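Local coordinates for protein elastinolytic metalloprotease (Pseudoalteromonas sp. CF6-2, PDB 6IK4) that binds one zinc ion and probably acts as an M23-family metalloendopeptidase, the chain here being the C-terminal part of a longer protein, at residues Arg99-Ser103 with Tyr104-Leu108. Residues are numbered along the deposited sequence; the frame is centred on the assembly and turned at random.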
loop_
_atom_site.group_PDB
_atom_site.type_symbol
_atom_site.label_atom_id
_atom_site.label_comp_id
_atom_site.label_asym_id
_atom_site.label_seq_id
_atom_site.Cartn_x
_atom_site.Cartn_y
_atom_site.Cartn_z
ATOM N N ARG A 99 -5.531 5.618 9.797
ATOM C CA ARG A 99 -6.153 4.304 9.634
ATOM C C ARG A 99 -6.630 4.161 8.198
ATOM O O ARG A 99 -6.866 5.156 7.514
ATOM C CB ARG A 99 -7.343 4.124 10.590
ATOM C CG ARG A 99 -6.973 4.104 12.057
ATOM C CD ARG A 99 -8.206 4.163 12.966
ATOM N NE ARG A 99 -9.156 3.079 12.715
ATOM C CZ ARG A 99 -10.346 2.972 13.314
ATOM N NH1 ARG A 99 -10.736 3.880 14.207
ATOM N NH2 ARG A 99 -11.148 1.952 13.029
ATOM N N TYR A 100 -6.783 2.922 7.724
ATOM C CA TYR A 100 -7.589 2.804 6.519
ATOM C C TYR A 100 -9.042 2.799 6.955
ATOM O O TYR A 100 -9.373 2.330 8.045
ATOM C CB TYR A 100 -7.229 1.603 5.628
ATOM C CG TYR A 100 -7.329 0.170 6.118
ATOM C CD1 TYR A 100 -8.559 -0.472 6.269
ATOM C CD2 TYR A 100 -6.172 -0.584 6.301
ATOM C CE1 TYR A 100 -8.626 -1.808 6.672
ATOM C CE2 TYR A 100 -6.229 -1.909 6.689
ATOM C CZ TYR A 100 -7.453 -2.516 6.866
ATOM O OH TYR A 100 -7.490 -3.837 7.257
ATOM N N ALA A 101 -9.884 3.416 6.132
ATOM C CA ALA A 101 -11.213 3.824 6.561
ATOM C C ALA A 101 -12.105 2.620 6.822
ATOM O O ALA A 101 -12.123 1.664 6.046
ATOM C CB ALA A 101 -11.849 4.714 5.500
ATOM N N ASN A 102 -12.848 2.675 7.925
ATOM C CA ASN A 102 -13.860 1.670 8.224
ATOM C C ASN A 102 -15.257 2.112 7.794
ATOM O O ASN A 102 -16.235 1.414 8.084
ATOM C CB ASN A 102 -13.826 1.314 9.716
ATOM C CG ASN A 102 -14.600 2.305 10.595
ATOM O OD1 ASN A 102 -14.870 3.441 10.204
ATOM N ND2 ASN A 102 -14.950 1.864 11.793
ATOM N N SER A 103 -15.375 3.240 7.096
ATOM C CA SER A 103 -16.657 3.667 6.554
ATOM C C SER A 103 -16.533 3.889 5.053
ATOM O O SER A 103 -15.515 4.387 4.561
ATOM C CB SER A 103 -17.180 4.928 7.264
ATOM O OG SER A 103 -16.585 6.099 6.752
ATOM N N TYR A 104 -17.581 3.505 4.328
ATOM C CA TYR A 104 -17.529 3.476 2.872
ATOM C C TYR A 104 -17.340 4.874 2.289
ATOM O O TYR A 104 -16.521 5.073 1.379
ATOM C CB TYR A 104 -18.810 2.821 2.342
ATOM C CG TYR A 104 -18.913 2.724 0.842
ATOM C CD1 TYR A 104 -18.325 1.672 0.151
ATOM C CD2 TYR A 104 -19.621 3.677 0.114
ATOM C CE1 TYR A 104 -18.434 1.580 -1.226
ATOM C CE2 TYR A 104 -19.730 3.594 -1.258
ATOM C CZ TYR A 104 -19.145 2.542 -1.920
ATOM O OH TYR A 104 -19.250 2.465 -3.289
ATOM N N ASN A 105 -18.091 5.857 2.802
ATOM C CA ASN A 105 -17.999 7.213 2.262
ATOM C C ASN A 105 -16.621 7.820 2.499
ATOM O O ASN A 105 -16.084 8.504 1.623
ATOM C CB ASN A 105 -19.079 8.106 2.870
ATOM C CG ASN A 105 -20.451 7.824 2.291
ATOM O OD1 ASN A 105 -20.570 7.247 1.209
ATOM N ND2 ASN A 105 -21.494 8.232 3.006
ATOM N N GLN A 106 -16.045 7.597 3.680
ATOM C CA GLN A 106 -14.704 8.110 3.947
ATOM C C GLN A 106 -13.663 7.431 3.066
ATOM O O GLN A 106 -12.715 8.079 2.603
ATOM C CB GLN A 106 -14.351 7.922 5.417
ATOM C CG GLN A 106 -12.918 8.333 5.767
ATOM C CD GLN A 106 -12.695 9.808 5.575
ATOM O OE1 GLN A 106 -13.624 10.601 5.701
ATOM N NE2 GLN A 106 -11.463 10.190 5.257
ATOM N N ALA A 107 -13.813 6.121 2.844
ATOM C CA ALA A 107 -12.865 5.390 2.008
ATOM C C ALA A 107 -12.824 5.935 0.589
ATOM O O ALA A 107 -11.780 5.877 -0.072
ATOM C CB ALA A 107 -13.227 3.905 1.973
ATOM N N LEU A 108 -13.945 6.452 0.096
ATOM C CA LEU A 108 -14.052 6.908 -1.281
ATOM C C LEU A 108 -14.210 8.424 -1.357
ATOM O O LEU A 108 -14.912 8.946 -2.220
ATOM C CB LEU A 108 -15.207 6.195 -1.981
ATOM C CG LEU A 108 -15.044 4.672 -1.992
ATOM C CD1 LEU A 108 -16.199 4.006 -2.717
ATOM C CD2 LEU A 108 -13.717 4.287 -2.636
#
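With chi1 at 81°, Ser103 holds OG between its own backbone N and carbonyl carbon, turned to the start of the helix that follows, while Gln106 swings CG anti to its backbone N (chi1 176°) and back over Ala101. Ser103 is the N-cap of the one-turn helix 104-107, which follows strand 96-100 of the M23 peptidase sheet after the short link 101-103. The capping bond is weak: Gln106 N gives its hydrogen to Ser103 OG over 3.5 Å. Tighter is the backbone bond that closes the turn, from Ala107 N to Ser103 O at 3.0 Å, fairly straight with an N-H...O angle of 156°. Ser103 thus receives hydrogens at its hydroxyl and at its carbonyl, from two successive amides of the first turn.

Next to the cap, a small apolar contact forms. Ala101 points its methyl at the helix, where CB meets Ala107 CB at 3.9 Å and lies 3.8 Å from Gln106 CG. From there the Gln106 chain bends away and its amide leaves the turn, NE2 bonding to Ser62 OG and Met80 O.

The turn packs beside strand 73-81, which carries His79, a predicted proton donor/acceptor of the active site. Ala101 pairs with His79 through the backbone, and Ala107 O accepts a hydrogen bond from His79 ND1, which should help fix the orientation of that imidazole. The zinc lies about 11 Å from the Ala107 side chain. Back at the cap, the aliphatic Gln106 CB comes to 3.2 Å from Ser103 OG.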